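PDB 2W8D: processed glycerol phosphate lipoteichoic acid synthase 2 from Bacillus subtilis, which belongs to the sulfatase family of the alkaline phosphatase clan and carries a magnesium ion in its C-terminal domain. Local coordinates for residues Y18-K32 and T316-Y328. Numbering follows the deposited sequence.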
loop_
_atom_site.group_PDB
_atom_site.type_symbol
_atom_site.label_atom_id
_atom_site.label_comp_id
_atom_site.label_asym_id
_atom_site.label_seq_id
_atom_site.Cartn_x
_atom_site.Cartn_y
_atom_site.Cartn_z
ATOM N N TYR A 18 -10.081 11.828 -15.159
ATOM C CA TYR A 18 -10.802 11.251 -14.061
ATOM C C TYR A 18 -11.622 10.080 -14.558
ATOM O O TYR A 18 -12.275 10.141 -15.603
ATOM C CB TYR A 18 -11.679 12.310 -13.419
ATOM C CG TYR A 18 -12.603 11.821 -12.329
ATOM C CD1 TYR A 18 -12.107 11.385 -11.090
ATOM C CD2 TYR A 18 -13.986 11.836 -12.525
ATOM C CE1 TYR A 18 -12.986 10.954 -10.087
ATOM C CE2 TYR A 18 -14.862 11.414 -11.548
ATOM C CZ TYR A 18 -14.374 10.974 -10.335
ATOM O OH TYR A 18 -15.286 10.574 -9.379
ATOM N N ASP A 19 -11.537 8.993 -13.814
ATOM C CA ASP A 19 -12.284 7.798 -14.125
ATOM C C ASP A 19 -13.437 7.688 -13.111
ATOM O O ASP A 19 -13.203 7.451 -11.919
ATOM C CB ASP A 19 -11.342 6.571 -14.134
ATOM C CG ASP A 19 -10.157 6.720 -15.143
ATOM O OD1 ASP A 19 -10.344 7.221 -16.281
ATOM O OD2 ASP A 19 -9.023 6.315 -14.794
ATOM N N VAL A 20 -14.668 7.892 -13.594
ATOM C CA VAL A 20 -15.872 7.995 -12.737
ATOM C C VAL A 20 -16.202 6.674 -12.002
ATOM O O VAL A 20 -15.796 5.607 -12.457
ATOM C CB VAL A 20 -17.127 8.505 -13.525
ATOM C CG1 VAL A 20 -16.820 9.779 -14.280
ATOM C CG2 VAL A 20 -17.633 7.445 -14.472
ATOM N N PRO A 21 -16.929 6.752 -10.861
ATOM C CA PRO A 21 -17.228 5.579 -10.020
ATOM C C PRO A 21 -18.267 4.594 -10.577
ATOM O O PRO A 21 -19.230 4.999 -11.216
ATOM C CB PRO A 21 -17.763 6.200 -8.725
ATOM C CG PRO A 21 -17.368 7.665 -8.776
ATOM C CD PRO A 21 -17.376 8.008 -10.219
ATOM N N ASN A 22 -18.029 3.304 -10.319
ATOM C CA ASN A 22 -18.951 2.191 -10.558
ATOM C C ASN A 22 -20.122 2.268 -9.546
ATOM O O ASN A 22 -19.888 2.122 -8.338
ATOM C CB ASN A 22 -18.141 0.902 -10.356
ATOM C CG ASN A 22 -18.886 -0.375 -10.769
ATOM O OD1 ASN A 22 -20.119 -0.413 -10.900
ATOM N ND2 ASN A 22 -18.117 -1.452 -10.940
ATOM N N ASN A 23 -21.363 2.504 -10.001
ATOM C CA ASN A 23 -22.470 2.572 -9.030
ATOM C C ASN A 23 -22.849 1.242 -8.381
ATOM O O ASN A 23 -23.575 1.222 -7.392
ATOM C CB ASN A 23 -23.726 3.309 -9.529
ATOM C CG ASN A 23 -24.571 3.893 -8.355
ATOM O OD1 ASN A 23 -24.029 4.202 -7.274
ATOM N ND2 ASN A 23 -25.898 4.037 -8.566
ATOM N N VAL A 24 -22.348 0.137 -8.922
ATOM C CA VAL A 24 -22.429 -1.139 -8.221
ATOM C C VAL A 24 -21.708 -1.043 -6.877
ATOM O O VAL A 24 -22.078 -1.730 -5.917
ATOM C CB VAL A 24 -21.819 -2.282 -9.050
ATOM C CG1 VAL A 24 -21.583 -3.526 -8.191
ATOM C CG2 VAL A 24 -22.728 -2.608 -10.244
ATOM N N TYR A 25 -20.703 -0.173 -6.801
ATOM C CA TYR A 25 -19.844 -0.089 -5.612
ATOM C C TYR A 25 -19.836 1.261 -4.887
ATOM O O TYR A 25 -19.517 1.314 -3.711
ATOM C CB TYR A 25 -18.402 -0.532 -5.942
ATOM C CG TYR A 25 -18.316 -1.938 -6.496
ATOM C CD1 TYR A 25 -18.623 -3.042 -5.702
ATOM C CD2 TYR A 25 -17.940 -2.160 -7.819
ATOM C CE1 TYR A 25 -18.552 -4.328 -6.210
ATOM C CE2 TYR A 25 -17.868 -3.444 -8.342
ATOM C CZ TYR A 25 -18.172 -4.526 -7.531
ATOM O OH TYR A 25 -18.113 -5.801 -8.050
ATOM N N PHE A 26 -20.195 2.338 -5.577
ATOM C CA PHE A 26 -20.015 3.674 -5.037
ATOM C C PHE A 26 -20.940 3.951 -3.869
ATOM O O PHE A 26 -22.161 3.945 -4.023
ATOM C CB PHE A 26 -20.226 4.719 -6.127
ATOM C CG PHE A 26 -20.122 6.124 -5.631
ATOM C CD1 PHE A 26 -18.876 6.661 -5.276
ATOM C CD2 PHE A 26 -21.256 6.910 -5.501
ATOM C CE1 PHE A 26 -18.761 7.973 -4.798
ATOM C CE2 PHE A 26 -21.167 8.227 -5.021
ATOM C CZ PHE A 26 -19.924 8.761 -4.661
ATOM N N GLY A 27 -20.366 4.193 -2.700
ATOM C CA GLY A 27 -21.169 4.565 -1.537
ATOM C C GLY A 27 -21.676 3.362 -0.766
ATOM O O GLY A 27 -22.287 3.516 0.281
ATOM N N LYS A 28 -21.374 2.163 -1.261
ATOM C CA LYS A 28 -21.881 0.918 -0.674
ATOM C C LYS A 28 -21.266 0.582 0.683
ATOM O O LYS A 28 -21.725 -0.327 1.376
ATOM C CB LYS A 28 -21.702 -0.265 -1.655
ATOM C CG LYS A 28 -22.546 -0.181 -2.925
ATOM C CD LYS A 28 -24.043 -0.168 -2.611
ATOM C CE LYS A 28 -24.892 -0.398 -3.872
ATOM N NZ LYS A 28 -26.357 -0.287 -3.605
ATOM N N ALA A 29 -20.232 1.313 1.059
ATOM C CA ALA A 29 -19.599 1.128 2.355
ATOM C C ALA A 29 -19.585 2.454 3.118
ATOM O O ALA A 29 -18.800 2.665 4.057
ATOM C CB ALA A 29 -18.193 0.583 2.186
ATOM N N GLU A 30 -20.468 3.347 2.701
ATOM C CA GLU A 30 -20.650 4.599 3.386
ATOM C C GLU A 30 -20.897 4.424 4.878
ATOM O O GLU A 30 -21.742 3.633 5.287
ATOM C CB GLU A 30 -21.822 5.328 2.777
ATOM C CG GLU A 30 -21.898 6.780 3.186
ATOM C CD GLU A 30 -23.063 7.462 2.554
ATOM O OE1 GLU A 30 -23.801 6.798 1.783
ATOM O OE2 GLU A 30 -23.242 8.665 2.825
ATOM N N GLY A 31 -20.141 5.191 5.671
ATOM C CA GLY A 31 -20.280 5.240 7.131
ATOM C C GLY A 31 -19.288 4.372 7.893
ATOM O O GLY A 31 -19.125 4.526 9.119
ATOM N N LYS A 32 -18.642 3.455 7.174
ATOM C CA LYS A 32 -17.753 2.483 7.793
ATOM C C LYS A 32 -16.376 2.998 8.202
ATOM O O LYS A 32 -15.831 3.954 7.625
ATOM C CB LYS A 32 -17.632 1.215 6.927
ATOM C CG LYS A 32 -18.677 0.146 7.396
ATOM C CD LYS A 32 -19.311 -0.592 6.286
ATOM C CE LYS A 32 -20.715 -1.023 6.694
ATOM N NZ LYS A 32 -21.295 -1.802 5.567
ATOM N N THR A 316 -10.160 4.221 -4.708
ATOM C CA THR A 316 -11.000 3.044 -4.667
ATOM C C THR A 316 -11.784 3.130 -3.349
ATOM O O THR A 316 -13.023 3.034 -3.327
ATOM C CB THR A 316 -10.132 1.734 -4.766
ATOM O OG1 THR A 316 -9.246 1.802 -5.906
ATOM C CG2 THR A 316 -10.988 0.520 -4.875
ATOM N N ILE A 317 -11.042 3.370 -2.272
ATOM C CA ILE A 317 -11.563 3.399 -0.920
ATOM C C ILE A 317 -12.521 4.538 -0.713
ATOM O O ILE A 317 -13.592 4.347 -0.161
ATOM C CB ILE A 317 -10.428 3.521 0.089
ATOM C CG1 ILE A 317 -9.476 2.329 -0.073
ATOM C CG2 ILE A 317 -10.973 3.631 1.521
ATOM C CD1 ILE A 317 -10.191 0.979 -0.157
ATOM N N LEU A 318 -12.138 5.727 -1.156
ATOM C CA LEU A 318 -12.992 6.895 -1.026
ATOM C C LEU A 318 -14.323 6.667 -1.739
ATOM O O LEU A 318 -15.378 6.934 -1.179
ATOM C CB LEU A 318 -12.276 8.134 -1.558
ATOM C CG LEU A 318 -11.854 9.270 -0.625
ATOM C CD1 LEU A 318 -11.982 9.006 0.894
ATOM C CD2 LEU A 318 -10.493 9.779 -1.002
ATOM N N HIS A 319 -14.254 6.124 -2.951
ATOM C CA HIS A 319 -15.437 5.778 -3.728
ATOM C C HIS A 319 -16.330 4.798 -3.001
ATOM O O HIS A 319 -17.531 5.028 -2.927
ATOM C CB HIS A 319 -15.079 5.310 -5.150
ATOM C CG HIS A 319 -14.590 6.426 -6.025
ATOM N ND1 HIS A 319 -14.102 6.226 -7.300
ATOM C CD2 HIS A 319 -14.486 7.760 -5.788
ATOM C CE1 HIS A 319 -13.730 7.384 -7.815
ATOM N NE2 HIS A 319 -13.957 8.331 -6.919
ATOM N N LEU A 320 -15.740 3.751 -2.427
ATOM C CA LEU A 320 -16.498 2.792 -1.618
ATOM C C LEU A 320 -17.252 3.509 -0.481
ATOM O O LEU A 320 -18.383 3.137 -0.149
ATOM C CB LEU A 320 -15.596 1.686 -1.062
ATOM C CG LEU A 320 -15.256 0.493 -1.976
ATOM C CD1 LEU A 320 -14.070 -0.294 -1.431
ATOM C CD2 LEU A 320 -16.440 -0.436 -2.175
ATOM N N LEU A 321 -16.644 4.560 0.072
ATOM C CA LEU A 321 -17.252 5.317 1.178
ATOM C C LEU A 321 -18.235 6.377 0.712
ATOM O O LEU A 321 -18.805 7.117 1.517
ATOM C CB LEU A 321 -16.166 5.976 2.027
ATOM C CG LEU A 321 -15.193 5.108 2.818
ATOM C CD1 LEU A 321 -14.065 5.996 3.325
ATOM C CD2 LEU A 321 -15.911 4.456 3.983
ATOM N N GLY A 322 -18.437 6.462 -0.592
ATOM C CA GLY A 322 -19.397 7.426 -1.119
ATOM C C GLY A 322 -18.829 8.825 -1.254
ATOM O O GLY A 322 -19.579 9.772 -1.378
ATOM N N VAL A 323 -17.504 8.979 -1.255
ATOM C CA VAL A 323 -16.972 10.321 -1.483
ATOM C C VAL A 323 -16.375 10.569 -2.854
ATOM O O VAL A 323 -15.511 9.852 -3.320
ATOM C CB VAL A 323 -16.211 10.965 -0.255
ATOM C CG1 VAL A 323 -15.949 9.965 0.842
ATOM C CG2 VAL A 323 -14.965 11.751 -0.667
ATOM N N ASP A 324 -16.905 11.600 -3.491
ATOM C CA ASP A 324 -16.547 12.006 -4.841
ATOM C C ASP A 324 -15.159 12.653 -4.908
ATOM O O ASP A 324 -14.911 13.674 -4.263
ATOM C CB ASP A 324 -17.613 12.987 -5.369
ATOM C CG ASP A 324 -17.328 13.461 -6.789
ATOM O OD1 ASP A 324 -16.526 12.794 -7.503
ATOM O OD2 ASP A 324 -17.919 14.494 -7.185
ATOM N N THR A 325 -14.282 12.061 -5.721
ATOM C CA THR A 325 -12.882 12.467 -5.808
ATOM C C THR A 325 -12.544 13.340 -7.017
ATOM O O THR A 325 -11.378 13.683 -7.221
ATOM C CB THR A 325 -11.932 11.253 -5.800
ATOM O OG1 THR A 325 -12.282 10.356 -6.857
ATOM C CG2 THR A 325 -11.981 10.528 -4.476
ATOM N N LYS A 326 -13.551 13.699 -7.809
ATOM C CA LYS A 326 -13.355 14.549 -8.990
ATOM C C LYS A 326 -12.713 15.906 -8.702
ATOM O O LYS A 326 -12.047 16.467 -9.570
ATOM C CB LYS A 326 -14.676 14.758 -9.758
ATOM C CG LYS A 326 -14.474 15.271 -11.199
ATOM C CD LYS A 326 -15.702 15.078 -12.106
ATOM C CE LYS A 326 -15.315 15.074 -13.598
ATOM N NZ LYS A 326 -16.186 14.145 -14.410
ATOM N N ASP A 327 -12.929 16.442 -7.507
ATOM C CA ASP A 327 -12.385 17.763 -7.195
ATOM C C ASP A 327 -10.976 17.745 -6.571
ATOM O O ASP A 327 -10.394 18.798 -6.329
ATOM C CB ASP A 327 -13.363 18.585 -6.352
ATOM C CG ASP A 327 -13.318 20.074 -6.700
ATOM O OD1 ASP A 327 -12.570 20.453 -7.631
ATOM O OD2 ASP A 327 -14.030 20.875 -6.053
ATOM N N TYR A 328 -10.418 16.559 -6.346
ATOM C CA TYR A 328 -9.057 16.435 -5.800
ATOM C C TYR A 328 -8.002 16.163 -6.844
ATOM O O TYR A 328 -8.249 15.477 -7.832
ATOM C CB TYR A 328 -8.999 15.333 -4.751
ATOM C CG TYR A 328 -9.965 15.585 -3.643
ATOM C CD1 TYR A 328 -9.700 16.559 -2.680
ATOM C CD2 TYR A 328 -11.164 14.878 -3.563
ATOM C CE1 TYR A 328 -10.577 16.804 -1.656
ATOM C CE2 TYR A 328 -12.065 15.132 -2.534
ATOM C CZ TYR A 328 -11.757 16.102 -1.587
ATOM O OH TYR A 328 -12.633 16.372 -0.561
#
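Gly27 and Gly322 meet backbone to backbone where the turns of residues 25-30 close over the C-terminal end of helix 313-320, their CA atoms 3.4 Å apart. Two hydrogen bonds fasten the loop to the last helical turn: Gly27 N to His319 O (3.0 Å) and Ala29 N to Leu320 O (2.9 Å). His319 O also accepts from Gly322 N, so one carbonyl serves both the loop and the helix's own end. That end is a Schellman motif, in which Gly322 takes a positive phi and Val323 N reaches back to Leu318 O. Phe26, with CG anti to its backbone N (chi1 177°), lays one ring face against Gly322 CA.

Farther along, the His319 ring is fixed on several sides. Pro21 CG sits over the centre of one face, 3.8 Å from the ring centroid, in a CH-pi contact; NE2 shares a hydrogen bond with Thr325 OG1, while ND1 is hydrogen-bonded to the carboxylate of Asp334. Within the sulfatase-type alpha/beta fold, this pins the loop leading into the central strand 33-39 onto a helix whose Ile317 and Leu320 pack on strand 292-296. The Tyr18 ring is also closely packed: Lys326 CB lies over one face, 3.9 Å from the centroid, and Thr325 OG1 lies in plane at the ring edge, 3.4 Å from Tyr18 CE1.

The looser side is at the surface, where Lys326 and Glu30 are exposed. Lys326 runs its aliphatic chain across the Tyr18 ring, whereas Glu30 brushes Leu321 O through its CG at 3.5 Å.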